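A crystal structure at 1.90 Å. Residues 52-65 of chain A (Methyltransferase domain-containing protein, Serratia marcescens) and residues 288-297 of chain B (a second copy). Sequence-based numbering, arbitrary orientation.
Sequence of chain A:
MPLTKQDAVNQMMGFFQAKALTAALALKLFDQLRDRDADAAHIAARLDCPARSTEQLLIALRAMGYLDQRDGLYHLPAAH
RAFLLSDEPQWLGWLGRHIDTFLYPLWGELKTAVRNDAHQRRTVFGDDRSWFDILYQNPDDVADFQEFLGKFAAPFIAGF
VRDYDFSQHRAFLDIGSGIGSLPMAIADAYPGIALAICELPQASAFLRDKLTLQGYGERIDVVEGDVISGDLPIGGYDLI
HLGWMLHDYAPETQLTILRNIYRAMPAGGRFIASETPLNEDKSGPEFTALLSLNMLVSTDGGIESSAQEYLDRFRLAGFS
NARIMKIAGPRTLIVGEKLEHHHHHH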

ATOM      1  N   ARG A  52      -9.377 -21.290  -8.995  1.00 27.82           N
ATOM      2  CA  ARG A  52     -10.252 -20.153  -8.722  1.00 30.93           C
ATOM      3  C   ARG A  52      -9.488 -18.971  -8.137  1.00 27.62           C
ATOM      4  O   ARG A  52      -9.632 -17.832  -8.596  1.00 26.33           O
ATOM      5  N   SER A  53      -8.704 -19.211  -7.093  1.00 25.69           N
ATOM      6  CA  SER A  53      -7.983 -18.109  -6.467  1.00 30.80           C
ATOM      7  C   SER A  53      -6.873 -17.585  -7.367  1.00 23.47           C
ATOM      8  O   SER A  53      -6.637 -16.372  -7.409  1.00 24.69           O
ATOM      9  N   THR A  54      -6.152 -18.478  -8.061  1.00 23.83           N
ATOM     10  CA  THR A  54      -5.190 -18.014  -9.060  1.00 28.30           C
ATOM     11  C   THR A  54      -5.863 -17.102 -10.073  1.00 24.58           C
ATOM     12  O   THR A  54      -5.311 -16.052 -10.432  1.00 23.41           O
ATOM     13  N   GLU A  55      -7.083 -17.457 -10.502  1.00 27.54           N
ATOM     14  CA  GLU A  55      -7.801 -16.622 -11.462  1.00 26.97           C
ATOM     15  C   GLU A  55      -8.125 -15.261 -10.861  1.00 21.26           C
ATOM     16  O   GLU A  55      -8.011 -14.233 -11.538  1.00 21.75           O
ATOM     17  N   GLN A  56      -8.473 -15.229  -9.570  1.00 23.57           N
ATOM     18  CA  GLN A  56      -8.752 -13.953  -8.917  1.00 23.25           C
ATOM     19  C   GLN A  56      -7.521 -13.063  -8.910  1.00 21.67           C
ATOM     20  O   GLN A  56      -7.619 -11.848  -9.119  1.00 21.85           O
ATOM     21  N   LEU A  57      -6.356 -13.643  -8.635  1.00 20.89           N
ATOM     22  CA  LEU A  57      -5.125 -12.862  -8.686  1.00 23.35           C
ATOM     23  C   LEU A  57      -4.834 -12.396 -10.111  1.00 20.05           C
ATOM     24  O   LEU A  57      -4.453 -11.242 -10.326  1.00 21.73           O
ATOM     25  N   LEU A  58      -5.054 -13.271 -11.093  1.00 19.87           N
ATOM     26  CA  LEU A  58      -4.767 -12.931 -12.489  1.00 24.68           C
ATOM     27  C   LEU A  58      -5.648 -11.793 -12.978  1.00 21.94           C
ATOM     28  O   LEU A  58      -5.163 -10.854 -13.625  1.00 23.04           O
ATOM     29  N   ILE A  59      -6.960 -11.889 -12.715  1.00 21.21           N
ATOM     30  CA  ILE A  59      -7.896 -10.847 -13.123  1.00 20.82           C
ATOM     31  C   ILE A  59      -7.504  -9.512 -12.515  1.00 21.29           C
ATOM     32  O   ILE A  59      -7.566  -8.472 -13.176  1.00 21.29           O
ATOM     33  N   ALA A  60      -7.120  -9.518 -11.234  1.00 23.44           N
ATOM     34  CA  ALA A  60      -6.656  -8.296 -10.594  1.00 21.07           C
ATOM     35  C   ALA A  60      -5.415  -7.751 -11.290  1.00 18.76           C
ATOM     36  O   ALA A  60      -5.330  -6.552 -11.567  1.00 17.95           O
ATOM     37  N   LEU A  61      -4.422  -8.613 -11.547  1.00 18.89           N
ATOM     38  CA  LEU A  61      -3.207  -8.142 -12.209  1.00 20.33           C
ATOM     39  C   LEU A  61      -3.511  -7.627 -13.607  1.00 22.41           C
ATOM     40  O   LEU A  61      -2.885  -6.673 -14.072  1.00 21.19           O
ATOM     41  N   ARG A  62      -4.472  -8.240 -14.288  1.00 21.76           N
ATOM     42  CA  ARG A  62      -4.865  -7.722 -15.598  1.00 18.26           C
ATOM     43  C   ARG A  62      -5.520  -6.360 -15.442  1.00 21.50           C
ATOM     44  O   ARG A  62      -5.186  -5.404 -16.155  1.00 20.40           O
ATOM     45  N   ALA A  63      -6.456  -6.254 -14.487  1.00 22.25           N
ATOM     46  CA  ALA A  63      -7.169  -4.997 -14.300  1.00 21.42           C
ATOM     47  C   ALA A  63      -6.221  -3.882 -13.880  1.00 24.72           C
ATOM     48  O   ALA A  63      -6.493  -2.709 -14.154  1.00 26.09           O
ATOM     49  N   MET A  64      -5.101  -4.229 -13.236  1.00 23.75           N
ATOM     50  CA  MET A  64      -4.102  -3.242 -12.825  1.00 23.92           C
ATOM     51  C   MET A  64      -3.144  -2.859 -13.944  1.00 24.84           C
ATOM     52  O   MET A  64      -2.357  -1.921 -13.768  1.00 22.52           O
ATOM     53  N   GLY A  65      -3.172  -3.564 -15.071  1.00 23.83           N
ATOM     54  CA  GLY A  65      -2.329  -3.253 -16.206  1.00 30.23           C
ATOM     55  C   GLY A  65      -1.020  -4.008 -16.276  1.00 27.06           C
ATOM     56  O   GLY A  65      -0.238  -3.766 -17.214  1.00 31.94           O
TER
ATOM     57  N   THR B 288     -13.332  -3.741  -8.524  1.00 20.02           N
ATOM     58  CA  THR B 288     -14.071  -4.985  -8.355  1.00 22.35           C
ATOM     59  C   THR B 288     -13.143  -6.184  -8.468  1.00 23.41           C
ATOM     60  O   THR B 288     -13.297  -7.167  -7.729  1.00 24.26           O
ATOM     61  N   ALA B 289     -12.163  -6.117  -9.378  1.00 21.54           N
ATOM     62  CA  ALA B 289     -11.169  -7.177  -9.451  1.00 24.12           C
ATOM     63  C   ALA B 289     -10.425  -7.286  -8.134  1.00 19.09           C
ATOM     64  O   ALA B 289     -10.185  -8.389  -7.634  1.00 21.08           O
ATOM     65  N   LEU B 290     -10.019  -6.144  -7.579  1.00 20.58           N
ATOM     66  CA  LEU B 290      -9.344  -6.154  -6.290  1.00 25.56           C
ATOM     67  C   LEU B 290     -10.293  -6.594  -5.188  1.00 22.41           C
ATOM     68  O   LEU B 290      -9.907  -7.366  -4.302  1.00 21.58           O
ATOM     69  N   LEU B 291     -11.545  -6.128  -5.235  1.00 23.54           N
ATOM     70  CA  LEU B 291     -12.513  -6.556  -4.229  1.00 24.53           C
ATOM     71  C   LEU B 291     -12.670  -8.073  -4.223  1.00 26.12           C
ATOM     72  O   LEU B 291     -12.955  -8.658  -3.175  1.00 21.88           O
ATOM     73  N   SER B 292     -12.491  -8.722  -5.385  1.00 24.87           N
ATOM     74  CA  SER B 292     -12.595 -10.179  -5.456  1.00 22.49           C
ATOM     75  C   SER B 292     -11.554 -10.845  -4.574  1.00 24.52           C
ATOM     76  O   SER B 292     -11.861 -11.779  -3.817  1.00 22.48           O
ATOM     77  N   LEU B 293     -10.305 -10.388  -4.673  1.00 21.02           N
ATOM     78  CA  LEU B 293      -9.285 -10.839  -3.728  1.00 25.45           C
ATOM     79  C   LEU B 293      -9.657 -10.509  -2.295  1.00 22.87           C
ATOM     80  O   LEU B 293      -9.327 -11.269  -1.379  1.00 26.35           O
ATOM     81  N   ASN B 294     -10.315  -9.370  -2.065  1.00 23.31           N
ATOM     82  CA  ASN B 294     -10.749  -9.061  -0.707  1.00 25.72           C
ATOM     83  C   ASN B 294     -11.753 -10.094  -0.208  1.00 26.35           C
ATOM     84  O   ASN B 294     -11.708 -10.497   0.961  1.00 22.94           O
ATOM     85  N   MET B 295     -12.638 -10.570  -1.087  1.00 25.24           N
ATOM     86  CA  MET B 295     -13.529 -11.661  -0.703  1.00 25.15           C
ATOM     87  C   MET B 295     -12.758 -12.950  -0.473  1.00 27.32           C
ATOM     88  O   MET B 295     -13.129 -13.739   0.403  1.00 30.28           O
ATOM     89  N   LEU B 296     -11.683 -13.171  -1.233  1.00 21.59           N
ATOM     90  CA  LEU B 296     -10.860 -14.364  -1.029  1.00 26.81           C
ATOM     91  C   LEU B 296     -10.312 -14.432   0.400  1.00 26.56           C
ATOM     92  O   LEU B 296     -10.419 -15.468   1.061  1.00 25.32           O
ATOM     93  N   VAL B 297      -9.709 -13.345   0.883  1.00 24.02           N
ATOM     94  CA  VAL B 297      -9.037 -13.374   2.185  1.00 26.30           C
ATOM     95  C   VAL B 297      -9.975 -13.165   3.375  1.00 28.23           C
ATOM     96  O   VAL B 297      -9.597 -13.501   4.510  1.00 28.82           O
TER

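The two helices run nearly antiparallel, with an angle of 153° between their N-to-C directions and axes 8.3 Å apart at closest approach. The CA register shows that the separation is uneven: Ser A53 and Leu B296 lie 7.2 Å apart CA to CA, Gln A56 and Leu B293 6.1 Å, and Ala A60 and Ala B289 4.8 Å. At the narrow end Ala A60 and Ala A63 meet Ala B289, with Ile A59, Met A64 and Leu B290 beside them.

Gln A56 covers the most surface, 91 Å². Its CA-to-CB bond points toward the partner helix, and chi1 in m (-77°) and chi2 in t (171°) carry the amide to Ser B292. There NE2 of Gln A56 donates a hydrogen bond to OG of Ser B292 at 3.0 Å, with an N-H...O angle of 163°; the serine, chi1 in t, also points toward chain A. NE2 of Gln A56 lies even nearer to the backbone O of Ser B292, at 2.8 Å, but the angle is too poor for a hydrogen bond, and that carbonyl accepts the helical bond from Leu B296 N at 2.9 Å. The amide also meets the apolar side of the contact, with Gln A56 NE2 3.9 Å from Leu B296 CB.

Ala B289 covers 65 Å² despite its single methyl, because the backbones are closest here. Its CB points toward chain A and lies 3.8 Å from Ala A60 CA, 3.9 Å from Ile A59 CG2 and 3.7 Å from Ala A63 CB, so one methyl group touches Ile A59, Ala A60 and Ala A63. A water links the two backbones nearby, donating to Gln A56 O at 2.8 Å and to Ala B289 O at 2.9 Å.

Leu B293 covers 64 Å². Its CA-to-CB bond points sideways, but the m,t rotamer (-66°, 170°) brings its end nearer to chain A. CD2 of Leu B293 sits 3.8 Å from Gln A56 CB and 3.7 Å from Leu A57 N, whereas CD1 of Leu B293 lies 3.7 Å from Ala A60 CB and 4.2 Å from Leu A57 CD1.

Leu B290, also sideways and m,t with its end nearer, makes contact through CD2, which is 4.1 Å from Ala A60 CB and 4.1 Å from Met A64 SD. At the wide end, Leu B296 points toward chain A with chi1 in t and chi2 in p, placing its CD2 3.9 Å from Ser A53 CB.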

ATOM      1  CB  ARG A  52     -11.352 -20.585  -7.759  1.00 29.43           C
ATOM      2  CG  ARG A  52     -12.744 -20.211  -8.181  1.00 37.41           C
ATOM      3  CD  ARG A  52     -13.733 -20.980  -7.351  1.00 34.48           C
ATOM      4  NE  ARG A  52     -14.761 -21.614  -8.154  1.00 33.66           N
ATOM      5  CZ  ARG A  52     -15.767 -22.312  -7.639  1.00 35.44           C
ATOM      6  NH1 ARG A  52     -15.868 -22.457  -6.321  1.00 36.41           N
ATOM      7  NH2 ARG A  52     -16.675 -22.854  -8.432  1.00 36.16           N
ATOM      8  CB  SER A  53      -7.417 -18.544  -5.118  1.00 25.20           C
ATOM      9  OG  SER A  53      -6.557 -19.663  -5.257  1.00 30.65           O
ATOM     10  CB  THR A  54      -4.516 -19.185  -9.781  1.00 31.96           C
ATOM     11  OG1 THR A  54      -3.847 -20.020  -8.831  1.00 34.43           O
ATOM     12  CG2 THR A  54      -3.476 -18.663 -10.816  1.00 28.68           C
ATOM     13  CB  GLU A  55      -9.086 -17.319 -11.951  1.00 26.31           C
ATOM     14  CG  GLU A  55      -9.673 -16.577 -13.152  1.00 26.76           C
ATOM     15  CD  GLU A  55     -10.926 -17.213 -13.768  1.00 31.73           C
ATOM     16  OE1 GLU A  55     -11.517 -18.129 -13.185  1.00 31.18           O
ATOM     17  OE2 GLU A  55     -11.305 -16.783 -14.874  1.00 35.60           O
ATOM     18  CB  GLN A  56      -9.254 -14.176  -7.486  1.00 24.48           C
ATOM     19  CG  GLN A  56     -10.712 -14.615  -7.395  1.00 23.01           C
ATOM     20  CD  GLN A  56     -11.100 -15.027  -5.982  1.00 21.72           C
ATOM     21  OE1 GLN A  56     -10.692 -16.081  -5.503  1.00 26.80           O
ATOM     22  NE2 GLN A  56     -11.880 -14.194  -5.309  1.00 20.90           N
ATOM     23  CB  LEU A  57      -3.970 -13.695  -8.134  1.00 23.12           C
ATOM     24  CG  LEU A  57      -2.626 -12.986  -8.100  1.00 24.59           C
ATOM     25  CD1 LEU A  57      -2.727 -11.646  -7.375  1.00 24.95           C
ATOM     26  CD2 LEU A  57      -1.592 -13.909  -7.452  1.00 23.52           C
ATOM     27  CB  LEU A  58      -4.957 -14.163 -13.371  1.00 22.18           C
ATOM     28  CG  LEU A  58      -3.886 -15.226 -13.166  1.00 25.91           C
ATOM     29  CD1 LEU A  58      -4.373 -16.518 -13.785  1.00 28.33           C
ATOM     30  CD2 LEU A  58      -2.576 -14.764 -13.780  1.00 26.52           C
ATOM     31  CB  ILE A  59      -9.330 -11.244 -12.730  1.00 23.08           C
ATOM     32  CG1 ILE A  59      -9.818 -12.425 -13.569  1.00 21.87           C
ATOM     33  CG2 ILE A  59     -10.281 -10.061 -12.845  1.00 22.03           C
ATOM     34  CD1 ILE A  59     -11.203 -12.946 -13.108  1.00 22.32           C
ATOM     35  CB  ALA A  60      -6.371  -8.548  -9.101  1.00 17.25           C
ATOM     36  CB  LEU A  61      -2.166  -9.270 -12.287  1.00 18.42           C
ATOM     37  CG  LEU A  61      -1.658  -9.804 -10.948  1.00 22.97           C
ATOM     38  CD1 LEU A  61      -0.924 -11.132 -11.166  1.00 20.87           C
ATOM     39  CD2 LEU A  61      -0.763  -8.744 -10.297  1.00 23.21           C
ATOM     40  CB  ARG A  62      -5.821  -8.707 -16.268  1.00 20.98           C
ATOM     41  CG  ARG A  62      -6.709  -8.080 -17.342  1.00 26.32           C
ATOM     42  CD  ARG A  62      -5.884  -7.563 -18.525  1.00 24.20           C
ATOM     43  NE  ARG A  62      -6.732  -6.989 -19.561  1.00 25.49           N
ATOM     44  CZ  ARG A  62      -7.146  -5.727 -19.585  1.00 23.45           C
ATOM     45  NH1 ARG A  62      -6.791  -4.895 -18.625  1.00 26.03           N
ATOM     46  NH2 ARG A  62      -7.928  -5.298 -20.572  1.00 27.31           N
ATOM     47  CB  ALA A  63      -8.289  -5.175 -13.262  1.00 23.01           C
ATOM     48  CB  MET A  64      -3.289  -3.763 -11.624  1.00 25.09           C
ATOM     49  CG  MET A  64      -4.060  -3.840 -10.287  1.00 25.76           C
ATOM     50  SD  MET A  64      -3.186  -4.837  -9.060  1.00 26.16           S
ATOM     51  CE  MET A  64      -1.690  -3.875  -8.933  1.00 25.76           C
TER
ATOM     52  CB  THR B 288     -15.194  -5.061  -9.382  1.00 24.97           C
ATOM     53  OG1 THR B 288     -16.055  -3.929  -9.213  1.00 26.14           O
ATOM     54  CG2 THR B 288     -15.989  -6.346  -9.238  1.00 24.66           C
ATOM     55  CB  ALA B 289     -10.184  -6.930 -10.599  1.00 16.11           C
ATOM     56  CB  LEU B 290      -8.772  -4.774  -5.985  1.00 23.09           C
ATOM     57  CG  LEU B 290      -7.623  -4.400  -6.913  1.00 19.91           C
ATOM     58  CD1 LEU B 290      -7.326  -2.905  -6.807  1.00 24.05           C
ATOM     59  CD2 LEU B 290      -6.408  -5.272  -6.621  1.00 21.49           C
ATOM     60  CB  LEU B 291     -13.869  -5.876  -4.459  1.00 22.83           C
ATOM     61  CG  LEU B 291     -14.892  -6.060  -3.307  1.00 28.57           C
ATOM     62  CD1 LEU B 291     -14.402  -5.400  -2.011  1.00 29.77           C
ATOM     63  CD2 LEU B 291     -16.270  -5.519  -3.687  1.00 28.28           C
ATOM     64  CB  SER B 292     -12.432 -10.644  -6.901  1.00 22.33           C
ATOM     65  OG  SER B 292     -12.856 -11.987  -7.046  1.00 23.21           O
ATOM     66  CB  LEU B 293      -7.930 -10.220  -4.057  1.00 21.78           C
ATOM     67  CG  LEU B 293      -7.309 -10.653  -5.370  1.00 22.79           C
ATOM     68  CD1 LEU B 293      -6.101  -9.782  -5.653  1.00 21.37           C
ATOM     69  CD2 LEU B 293      -6.949 -12.140  -5.329  1.00 23.03           C
ATOM     70  CB  ASN B 294     -11.341  -7.653  -0.611  1.00 26.62           C
ATOM     71  CG  ASN B 294     -11.628  -7.241   0.840  1.00 30.35           C
ATOM     72  OD1 ASN B 294     -10.716  -7.140   1.650  1.00 31.45           O
ATOM     73  ND2 ASN B 294     -12.908  -7.026   1.172  1.00 28.70           N
ATOM     74  CB  MET B 295     -14.608 -11.884  -1.767  1.00 22.07           C
ATOM     75  CG  MET B 295     -15.294 -10.619  -2.243  1.00 24.99           C
ATOM     76  SD  MET B 295     -15.746  -9.470  -0.931  0.89 29.83           S
ATOM     77  CE  MET B 295     -16.953 -10.459  -0.064  1.00 25.15           C
ATOM     78  CB  LEU B 296      -9.708 -14.398  -2.034  1.00 25.50           C
ATOM     79  CG  LEU B 296      -8.650 -15.484  -1.800  1.00 26.01           C
ATOM     80  CD1 LEU B 296      -9.297 -16.880  -1.830  1.00 29.20           C
ATOM     81  CD2 LEU B 296      -7.525 -15.403  -2.827  1.00 25.62           C
ATOM     82  CB  VAL B 297      -7.900 -12.331   2.273  1.00 24.83           C
ATOM     83  CG1 VAL B 297      -6.901 -12.504   1.151  1.00 25.04           C
ATOM     84  CG2 VAL B 297      -8.462 -10.916   2.293  1.00 25.37           C
TER
HETATM   85  O   HOH W   1     -10.139 -10.642  -9.448  1.00 22.06           O